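Local coordinates for protein alpha-galactosidase (Umbelopsis vinacea, PDB 3A5V) that hydrolyses terminal non-reducing alpha-D-galactosyl residues, probably of galacto-oligosaccharides and related glycans, as a tetrameric family 27 glycoside hydrolase, at residues 275-278 / 279-283; 254-257 / 258-262; 38-41 / 42-45; 215-218 / 219-223. All coordinates share one frame; numbering follows the deposited sequence. Where two conformers were deposited one is given.

Interaction 1. Residues 275-278 / 279-283; sequences TNIT and NTTKE. With NAG (2-acetamido-2-deoxy-beta-D-glucopyranose), chain C.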
loop_
_atom_site.group_PDB
_atom_site.type_symbol
_atom_site.label_atom_id
_atom_site.label_comp_id
_atom_site.label_asym_id
_atom_site.label_seq_id
_atom_site.Cartn_x
_atom_site.Cartn_y
_atom_site.Cartn_z
ATOM N N THR A 275 35.110 26.593 3.417
ATOM C CA THR A 275 36.159 27.601 3.173
ATOM C C THR A 275 36.031 28.842 4.066
ATOM O O THR A 275 36.956 29.654 4.153
ATOM C CB THR A 275 36.237 28.033 1.678
ATOM O OG1 THR A 275 35.014 28.669 1.292
ATOM C CG2 THR A 275 36.527 26.821 0.773
ATOM N N ASN A 276 34.880 28.994 4.711
ATOM C CA ASN A 276 34.664 30.081 5.659
ATOM C C ASN A 276 33.728 29.538 6.733
ATOM O O ASN A 276 32.517 29.584 6.587
ATOM C CB ASN A 276 34.087 31.317 4.953
ATOM C CG ASN A 276 34.001 32.537 5.865
ATOM O OD1 ASN A 276 34.093 32.431 7.089
ATOM N ND2 ASN A 276 33.840 33.706 5.259
ATOM N N ILE A 277 34.320 28.982 7.784
ATOM C CA ILE A 277 33.576 28.305 8.836
ATOM C C ILE A 277 33.494 29.253 10.029
ATOM O O ILE A 277 34.518 29.549 10.646
ATOM C CB ILE A 277 34.263 26.970 9.261
ATOM C CG1 ILE A 277 34.609 26.096 8.036
ATOM C CG2 ILE A 277 33.384 26.196 10.261
ATOM C CD1 ILE A 277 35.423 24.822 8.373
ATOM N N THR A 278 32.289 29.733 10.344
ATOM C CA THR A 278 32.097 30.642 11.483
ATOM C C THR A 278 32.279 29.892 12.809
ATOM O O THR A 278 32.179 28.659 12.863
ATOM C CB THR A 278 30.678 31.262 11.519
ATOM O OG1 THR A 278 29.717 30.207 11.683
ATOM C CG2 THR A 278 30.378 32.060 10.236
ATOM N N ASN A 279 32.520 30.648 13.877
ATOM C CA ASN A 279 32.608 30.083 15.227
ATOM C C ASN A 279 31.337 29.334 15.612
ATOM O O ASN A 279 31.402 28.291 16.266
ATOM C CB ASN A 279 32.915 31.182 16.254
ATOM C CG ASN A 279 34.366 31.640 16.198
ATOM O OD1 ASN A 279 35.208 31.011 15.550
ATOM N ND2 ASN A 279 34.665 32.723 16.893
ATOM N N THR A 280 30.189 29.856 15.185
ATOM C CA THR A 280 28.914 29.198 15.464
ATOM C C THR A 280 28.843 27.800 14.815
ATOM O O THR A 280 28.353 26.844 15.431
ATOM C CB THR A 280 27.769 30.088 14.930
ATOM O OG1 THR A 280 28.015 31.448 15.322
ATOM C CG2 THR A 280 26.410 29.647 15.464
ATOM N N THR A 281 29.336 27.691 13.588
ATOM C CA THR A 281 29.381 26.403 12.899
ATOM C C THR A 281 30.397 25.456 13.568
ATOM O O THR A 281 30.106 24.271 13.776
ATOM C CB THR A 281 29.640 26.585 11.382
ATOM O OG1 THR A 281 28.472 27.202 10.793
ATOM C CG2 THR A 281 29.887 25.230 10.701
ATOM N N LYS A 282 31.568 25.983 13.934
ATOM C CA LYS A 282 32.612 25.139 14.545
ATOM C C LYS A 282 32.104 24.521 15.848
ATOM O O LYS A 282 32.372 23.368 16.138
ATOM C CB LYS A 282 33.879 25.954 14.837
ATOM C CG LYS A 282 34.651 26.433 13.610
ATOM C CD LYS A 282 35.892 27.270 14.037
ATOM C CE LYS A 282 36.697 27.706 12.810
ATOM N NZ LYS A 282 37.805 28.677 13.149
ATOM N N GLU A 283 31.374 25.309 16.637
ATOM C CA GLU A 283 30.806 24.823 17.904
ATOM C C GLU A 283 29.962 23.559 17.695
ATOM O O GLU A 283 29.999 22.630 18.518
ATOM C CB GLU A 283 29.974 25.931 18.564
ATOM C CG GLU A 283 29.430 25.562 19.938
ATOM C CD GLU A 283 28.631 26.684 20.600
ATOM O OE1 GLU A 283 28.807 27.876 20.225
ATOM O OE2 GLU A 283 27.814 26.356 21.492
HETATM C C1 NAG C . 33.800 34.773 6.225
HETATM C C2 NAG C . 34.311 35.960 5.394
HETATM C C3 NAG C . 34.000 37.329 6.005
HETATM C C4 NAG C . 32.658 37.412 6.750
HETATM C C5 NAG C . 32.392 36.120 7.554
HETATM C C6 NAG C . 31.039 36.071 8.266
HETATM C C7 NAG C . 36.365 36.126 4.103
HETATM C C8 NAG C . 37.861 36.126 4.152
HETATM N N2 NAG C . 35.750 35.884 5.251
HETATM O O3 NAG C . 34.073 38.296 4.967
HETATM O O4 NAG C . 32.683 38.559 7.587
HETATM O O5 NAG C . 32.484 34.994 6.698
HETATM O O6 NAG C . 29.989 35.898 7.333
HETATM O O7 NAG C . 35.775 36.337 3.046
#

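Interaction 2. Residues 254-257 / 258-262; sequences YRVH and YTIWA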
loop_
_atom_site.group_PDB
_atom_site.type_symbol
_atom_site.label_atom_id
_atom_site.label_comp_id
_atom_site.label_asym_id
_atom_site.label_seq_id
_atom_site.Cartn_x
_atom_site.Cartn_y
_atom_site.Cartn_z
ATOM N N TYR A 254 20.169 23.737 14.463
ATOM C CA TYR A 254 21.331 22.985 13.955
ATOM C C TYR A 254 21.895 22.023 14.992
ATOM O O TYR A 254 22.349 20.920 14.642
ATOM C CB TYR A 254 22.461 23.911 13.473
ATOM C CG TYR A 254 22.162 24.571 12.144
ATOM C CD1 TYR A 254 21.557 23.846 11.099
ATOM C CD2 TYR A 254 22.476 25.923 11.928
ATOM C CE1 TYR A 254 21.265 24.457 9.868
ATOM C CE2 TYR A 254 22.191 26.550 10.695
ATOM C CZ TYR A 254 21.588 25.811 9.679
ATOM O OH TYR A 254 21.296 26.436 8.478
ATOM N N ARG A 255 21.894 22.439 16.261
ATOM C CA ARG A 255 22.379 21.543 17.302
ATOM C C ARG A 255 21.505 20.286 17.375
ATOM O O ARG A 255 22.009 19.171 17.538
ATOM C CB ARG A 255 22.440 22.250 18.666
ATOM C CG ARG A 255 23.161 21.416 19.732
ATOM C CD ARG A 255 22.938 21.987 21.133
ATOM N NE ARG A 255 23.258 23.414 21.225
ATOM C CZ ARG A 255 24.489 23.919 21.263
ATOM N NH1 ARG A 255 25.561 23.120 21.183
ATOM N NH2 ARG A 255 24.652 25.240 21.373
ATOM N N VAL A 256 20.190 20.469 17.249
ATOM C CA VAL A 256 19.268 19.336 17.264
ATOM C C VAL A 256 19.526 18.393 16.094
ATOM O O VAL A 256 19.652 17.181 16.259
ATOM C CB VAL A 256 17.787 19.823 17.262
ATOM C CG1 VAL A 256 16.794 18.611 17.185
ATOM C CG2 VAL A 256 17.543 20.592 18.487
ATOM N N HIS A 257 19.600 18.986 14.914
ATOM C CA HIS A 257 19.874 18.311 13.654
ATOM C C HIS A 257 21.161 17.480 13.773
ATOM O O HIS A 257 21.133 16.256 13.592
ATOM C CB HIS A 257 19.921 19.427 12.587
ATOM C CG HIS A 257 20.438 19.027 11.233
ATOM N ND1 HIS A 257 20.080 17.860 10.594
ATOM C CD2 HIS A 257 21.216 19.714 10.359
ATOM C CE1 HIS A 257 20.648 17.827 9.399
ATOM N NE2 HIS A 257 21.335 18.945 9.230
ATOM N N TYR A 258 22.258 18.123 14.173
ATOM C CA TYR A 258 23.537 17.413 14.299
ATOM C C TYR A 258 23.481 16.294 15.357
ATOM O O TYR A 258 23.976 15.183 15.137
ATOM C CB TYR A 258 24.663 18.416 14.620
ATOM C CG TYR A 258 26.051 17.830 14.483
ATOM C CD1 TYR A 258 26.622 17.111 15.536
ATOM C CD2 TYR A 258 26.779 17.975 13.300
ATOM C CE1 TYR A 258 27.881 16.540 15.430
ATOM C CE2 TYR A 258 28.070 17.413 13.181
ATOM C CZ TYR A 258 28.605 16.695 14.260
ATOM O OH TYR A 258 29.872 16.140 14.187
ATOM N N THR A 259 22.908 16.607 16.513
ATOM C CA THR A 259 22.806 15.645 17.630
ATOM C C THR A 259 22.095 14.351 17.227
ATOM O O THR A 259 22.574 13.246 17.524
ATOM C CB THR A 259 22.039 16.277 18.822
ATOM O OG1 THR A 259 22.750 17.438 19.302
ATOM C CG2 THR A 259 21.832 15.248 19.966
ATOM N N ILE A 260 20.934 14.488 16.587
ATOM C CA ILE A 260 20.136 13.327 16.228
ATOM C C ILE A 260 20.810 12.524 15.112
ATOM O O ILE A 260 20.859 11.310 15.192
ATOM C CB ILE A 260 18.652 13.701 15.872
ATOM C CG1 ILE A 260 17.939 14.363 17.078
ATOM C CG2 ILE A 260 17.856 12.469 15.398
ATOM C CD1 ILE A 260 17.822 13.462 18.343
ATOM N N TRP A 261 21.333 13.201 14.087
ATOM C CA TRP A 261 22.115 12.515 13.039
ATOM C C TRP A 261 23.291 11.745 13.680
ATOM O O TRP A 261 23.546 10.579 13.352
ATOM C CB TRP A 261 22.670 13.543 12.052
ATOM C CG TRP A 261 21.778 13.883 10.836
ATOM C CD1 TRP A 261 22.183 13.868 9.530
ATOM C CD2 TRP A 261 20.389 14.297 10.815
ATOM N NE1 TRP A 261 21.159 14.238 8.705
ATOM C CE2 TRP A 261 20.044 14.510 9.455
ATOM C CE3 TRP A 261 19.403 14.496 11.804
ATOM C CZ2 TRP A 261 18.748 14.910 9.048
ATOM C CZ3 TRP A 261 18.104 14.897 11.399
ATOM C CH2 TRP A 261 17.795 15.098 10.026
ATOM N N ALA A 262 24.002 12.394 14.597
ATOM C CA ALA A 262 25.137 11.733 15.255
ATOM C C ALA A 262 24.673 10.511 16.078
ATOM O O ALA A 262 25.214 9.416 15.952
ATOM C CB ALA A 262 25.893 12.741 16.154
#

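Interaction 3. Residues 38-41 / 42-45; sequences SGLK and DLGY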
loop_
_atom_site.group_PDB
_atom_site.type_symbol
_atom_site.label_atom_id
_atom_site.label_comp_id
_atom_site.label_asym_id
_atom_site.label_seq_id
_atom_site.Cartn_x
_atom_site.Cartn_y
_atom_site.Cartn_z
ATOM N N SER A 38 41.496 23.326 8.486
ATOM C CA SER A 38 40.578 23.734 9.555
ATOM C C SER A 38 40.559 22.760 10.724
ATOM O O SER A 38 40.034 23.092 11.783
ATOM C CB SER A 38 39.149 23.847 9.014
ATOM O OG SER A 38 38.696 22.571 8.584
ATOM N N GLY A 39 41.073 21.551 10.522
ATOM C CA GLY A 39 41.002 20.513 11.555
ATOM C C GLY A 39 39.904 19.472 11.334
ATOM O O GLY A 39 39.846 18.471 12.055
ATOM N N LEU A 40 39.037 19.699 10.350
ATOM C CA LEU A 40 37.939 18.769 10.061
ATOM C C LEU A 40 38.446 17.378 9.700
ATOM O O LEU A 40 37.894 16.382 10.159
ATOM C CB LEU A 40 37.020 19.319 8.950
ATOM C CG LEU A 40 36.145 20.531 9.337
ATOM C CD1 LEU A 40 35.422 21.104 8.135
ATOM C CD2 LEU A 40 35.124 20.196 10.445
ATOM N N LYS A 41 39.504 17.312 8.885
ATOM C CA LYS A 41 40.100 16.030 8.558
ATOM C C LYS A 41 40.453 15.206 9.803
ATOM O O LYS A 41 40.075 14.027 9.912
ATOM C CB LYS A 41 41.349 16.198 7.669
ATOM C CG LYS A 41 42.075 14.863 7.462
ATOM C CD LYS A 41 43.342 15.031 6.604
ATOM C CE LYS A 41 44.422 15.769 7.353
ATOM N NZ LYS A 41 45.734 15.534 6.649
ATOM N N ASP A 42 41.186 15.815 10.731
ATOM C CA ASP A 42 41.640 15.091 11.907
ATOM C C ASP A 42 40.505 14.778 12.889
ATOM O O ASP A 42 40.641 13.881 13.716
ATOM C CB ASP A 42 42.773 15.842 12.602
ATOM C CG ASP A 42 44.045 15.906 11.744
ATOM O OD1 ASP A 42 44.374 14.922 11.051
ATOM O OD2 ASP A 42 44.697 16.955 11.763
ATOM N N LEU A 43 39.394 15.512 12.794
ATOM C CA LEU A 43 38.187 15.169 13.567
ATOM C C LEU A 43 37.483 13.911 13.038
ATOM O O LEU A 43 36.701 13.284 13.755
ATOM C CB LEU A 43 37.225 16.355 13.619
ATOM C CG LEU A 43 37.701 17.530 14.485
ATOM C CD1 LEU A 43 36.968 18.809 14.103
ATOM C CD2 LEU A 43 37.540 17.255 15.971
ATOM N N GLY A 44 37.768 13.544 11.788
ATOM C CA GLY A 44 37.180 12.347 11.180
ATOM C C GLY A 44 36.533 12.564 9.827
ATOM O O GLY A 44 36.228 11.592 9.147
ATOM N N TYR A 45 36.319 13.826 9.427
ATOM C CA TYR A 45 35.659 14.113 8.145
ATOM C C TYR A 45 36.684 13.985 7.016
ATOM O O TYR A 45 37.345 14.969 6.643
ATOM C CB TYR A 45 35.064 15.524 8.105
ATOM C CG TYR A 45 34.091 15.900 9.216
ATOM C CD1 TYR A 45 34.550 16.470 10.406
ATOM C CD2 TYR A 45 32.710 15.758 9.037
ATOM C CE1 TYR A 45 33.657 16.871 11.418
ATOM C CE2 TYR A 45 31.794 16.145 10.052
ATOM C CZ TYR A 45 32.273 16.705 11.223
ATOM O OH TYR A 45 31.390 17.097 12.211
#

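Interaction 4. Residues 215-218 / 219-223; sequences CSVM and NIINK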
loop_
_atom_site.group_PDB
_atom_site.type_symbol
_atom_site.label_atom_id
_atom_site.label_comp_id
_atom_site.label_asym_id
_atom_site.label_seq_id
_atom_site.Cartn_x
_atom_site.Cartn_y
_atom_site.Cartn_z
ATOM N N CYS A 215 12.306 17.807 2.664
ATOM C CA CYS A 215 11.896 17.186 3.931
ATOM C C CYS A 215 12.599 17.890 5.091
ATOM O O CYS A 215 13.819 17.938 5.133
ATOM C CB CYS A 215 12.245 15.685 3.956
ATOM S SG CYS A 215 11.484 14.718 2.615
ATOM N N SER A 216 11.818 18.408 6.044
ATOM C CA SER A 216 12.377 19.102 7.194
ATOM C C SER A 216 13.179 18.153 8.104
ATOM O O SER A 216 13.065 16.912 8.021
ATOM C CB SER A 216 11.258 19.796 7.991
ATOM O OG SER A 216 10.518 18.839 8.739
ATOM N N VAL A 217 14.012 18.743 8.960
ATOM C CA VAL A 217 14.729 17.971 9.986
ATOM C C VAL A 217 13.763 17.058 10.780
ATOM O O VAL A 217 14.000 15.842 10.892
ATOM C CB VAL A 217 15.532 18.932 10.923
ATOM C CG1 VAL A 217 16.127 18.197 12.142
ATOM C CG2 VAL A 217 16.638 19.617 10.110
ATOM N N MET A 218 12.666 17.635 11.283
ATOM C CA MET A 218 11.694 16.888 12.087
ATOM C C MET A 218 10.986 15.781 11.280
ATOM O O MET A 218 10.743 14.675 11.788
ATOM C CB MET A 218 10.668 17.835 12.746
ATOM C CG MET A 218 11.247 18.688 13.904
ATOM S SD MET A 218 12.012 17.692 15.221
ATOM C CE MET A 218 10.645 16.635 15.710
ATOM N N ASN A 219 10.679 16.075 10.019
ATOM C CA ASN A 219 10.111 15.059 9.118
ATOM C C ASN A 219 11.037 13.839 9.031
ATOM O O ASN A 219 10.603 12.686 9.176
ATOM C CB ASN A 219 9.840 15.670 7.717
ATOM C CG ASN A 219 9.367 14.635 6.698
ATOM O OD1 ASN A 219 10.174 13.855 6.157
ATOM N ND2 ASN A 219 8.055 14.628 6.413
ATOM N N ILE A 220 12.324 14.095 8.790
ATOM C CA ILE A 220 13.288 13.010 8.680
ATOM C C ILE A 220 13.461 12.249 9.998
ATOM O O ILE A 220 13.514 11.022 9.984
ATOM C CB ILE A 220 14.648 13.509 8.109
ATOM C CG1 ILE A 220 14.466 13.835 6.623
ATOM C CG2 ILE A 220 15.767 12.452 8.284
ATOM C CD1 ILE A 220 15.571 14.723 6.080
ATOM N N ILE A 221 13.518 12.964 11.127
ATOM C CA ILE A 221 13.643 12.283 12.427
ATOM C C ILE A 221 12.490 11.277 12.645
ATOM O O ILE A 221 12.719 10.162 13.112
ATOM C CB ILE A 221 13.713 13.276 13.624
ATOM C CG1 ILE A 221 15.020 14.090 13.555
ATOM C CG2 ILE A 221 13.603 12.504 14.974
ATOM C CD1 ILE A 221 15.078 15.266 14.491
ATOM N N ASN A 222 11.256 11.679 12.312
ATOM C CA ASN A 222 10.103 10.805 12.543
ATOM C C ASN A 222 10.134 9.552 11.668
ATOM O O ASN A 222 9.599 8.503 12.040
ATOM C CB ASN A 222 8.782 11.596 12.423
ATOM C CG ASN A 222 8.615 12.630 13.549
ATOM O OD1 ASN A 222 9.023 12.395 14.693
ATOM N ND2 ASN A 222 8.023 13.791 13.223
ATOM N N LYS A 223 10.800 9.640 10.523
ATOM C CA LYS A 223 11.048 8.452 9.672
ATOM C C LYS A 223 12.180 7.577 10.193
ATOM O O LYS A 223 12.077 6.346 10.213
ATOM C CB LYS A 223 11.355 8.874 8.219
ATOM C CG LYS A 223 10.147 9.509 7.523
ATOM C CD LYS A 223 10.540 10.287 6.256
ATOM C CE LYS A 223 9.264 10.760 5.542
ATOM N NZ LYS A 223 9.542 11.812 4.489
#

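Interaction 1. Residues 275-278 / 279-283
Thr-278 and Thr-281 carry the polar part of this contact. The hydroxyl of Thr-278 accepts from Thr-281 N, with OG1 to N at 3.2 Å and an N-H...O angle of 158°. Its chi1 of 63° sets OG1 between the backbone N and the carbonyl carbon, where it can turn back over the first helical turn. The two hydroxyls also meet in a weak bond, Thr-281 OG1 to Thr-278 OG1. One residue on, Lys-282 N donates to Thr-278 O at 2.9 Å and opens the regular bonding of helix 279-285. Together these bonds are the signature of a helix N-cap, here at the helix that follows the last barrel strand, 268-270. The apolar contacts flank the cap. Ile-277 CG2 rests against Lys-282 CG at 3.6 Å and Thr-281 CG2 at 3.7 Å, both side chains lying across it at about a right angle. Ile-277 and Lys-282, at N' and N4, meet in the manner of a hydrophobic staple, the lysine giving its methylenes. The covalent link joins Asn-276 ND2 to NAG C1 at 1.4 Å. Its Asn-Ile-Thr sequon ends in the same Thr-278 that caps the helix.

Interaction 2. Residues 254-257 / 258-262
His-257 turns an edge of its imidazole onto the face of the Trp-261 indole, a T-shaped stack one turn apart on helix 251-263, one of the outer helices of the (beta/alpha)8 barrel. The planes stand at 80°, with the centroid of the imidazole 4.3 Å from that of the indole's six-membered ring. His-257 ND1 sits over the centre of the Trp-261 ring, 3.3 Å above its plane, and His-257 CE1 reaches Trp-261 CE2 at 3.4 Å. A chi1 of 169° swings the imidazole away from its own backbone N and along the helix toward the indole. The far nitrogen, NE2, bonds to Glu-243 N, consistent with a hydrogen on ND1 directed at the indole. Trp-261 NE1 in turn bonds to Asp-240 O. With an alanine at this place, the imidazole edge would probably lose its aromatic face, a gap would open beside Ile-220 and Ile-221, and Asp-240 O would lack a donor. Elsewhere on the helix, Thr-259 faces the beta-sandwich strand 384-390. Its OG1 accepts from Trp-364 NE1 and donates back to Arg-255 O at 2.6 Å, from above the carbonyl plane, while Thr-259 N reaches the same oxygen from the opposite face at 2.9 Å.

Interaction 3. Residues 38-41 / 42-45
Leu-40 O lies at the edge of the Tyr-45 ring, in its plane, 3.4 Å from CD1, while Leu-40 CD2 sits over one face near the CD1-CE1 side, 3.8 Å from Tyr-45 CE1. The other flat group, the carboxylate of Asp-42, has Lys-41 CE near its OD1, but the ammonium nitrogen stays short of contact and bonds instead to Leu-86 O. The residues lie in a Schellman motif that closes the short, weakly bonded helix 40-43. Gly-44, with a phi of 129°, turns the chain out of the helix; Tyr-45 N donates to Leu-40 O at 3.1 Å and Gly-44 N to Lys-41 O at 3.0 Å. The meeting of Leu-40 with Tyr-45 is the apolar contact that commonly accompanies such a turn. Leu-40 O also accepts weak bonds from Leu-43 N and Gly-44 N. At the other end Gly-39, whose phi is also positive, breaks off helix 25-38, and its O takes Leu-43 N at 3.1 Å. Beyond the motif, Leu-40 and Tyr-45 both lean on Leu-270 of barrel strand 268-270, and the Tyr-45 hydroxyl bonds to Ile-285 O and Tyr-258 OH. A valine instead of Tyr-45 would probably leave both of those oxygens without this mate and bare the Leu-40 methyl on one side. Tyr-45 O is buried and has no hydrogen-bonding partner; the CA-H of Lys-41 points at it, with Lys-41 CA 3.5 Å from Tyr-45 O and an angle of 160° at the hydrogen.

Interaction 4. Residues 215-218 / 219-223
Ser-216 OG takes the backbone N-H of Asn-219 at 3.1 Å, the N-cap bond that starts helix 217-227 of the catalytic barrel. The bond is fairly straight, 161°, and a chi1 of 75° brings the hydroxyl round to face the helix end. From there the regular pattern sets in, with Ile-220 N on Ser-216 O at 3.0 Å. On one flank of the cap the residues before and after it close a hydrophobic staple: Cys-215 CB lies 3.9 Å from Ile-220 CG1, joining the N' and N4 positions. One residue further along, Val-217 and Ile-221 lie side by side and point the same way, Val-217 CG1 to Ile-221 CD1 at 3.9 Å. Met-218, its chain folded at chi2 and chi3, brings SD to within 4.0 Å of Ile-221 CD1 from an oblique direction.

A second shell fixes these groups. A disulfide ties Cys-215, in the loop entering the helix, to Cys-201. Helix 251-263 covers the isoleucines, through Trp-261 and Ile-260, while Phe-314 of the beta-sandwich domain also touches Ile-221. Asn-222 extends the reach toward that domain, its OD1 bonding to Arg-304. On the cysteine side, Asn-219 ND2 and Lys-223 NZ both hold Cys-203 O, so the side chains one turn apart share an acceptor. They also bond each other: Lys-223 NZ lies in the amide plane of Asn-219, on a lone pair of OD1, at 2.7 Å, and Asn-219 OD1 itself rests 3.5 Å from Cys-215 CB.

How the interactions relate
The four contacts follow one another along the chain as interaction 3, 4, 2 and 1, all in the barrel domain and each within a helix or at its end. In space they cluster round interaction 2, on helix 251-263, which touches interaction 4 (centres 12 Å apart) through isoleucines against Trp-261, interaction 3 (centres 18 Å apart) through two tyrosine hydroxyls, and interaction 1 (centres 16 Å apart) through a long, weak ion pair of Glu-283 and Arg-255. Interactions 1 and 3 pack by Ile-277 on Leu-40, whereas the centres of interactions 3 and 4 lie 27 Å apart. Two helix starts, a helix end and a mid-helix contact thus sit round the parallel strands, and 215-223 and 254-262 also meet the C-terminal sandwich.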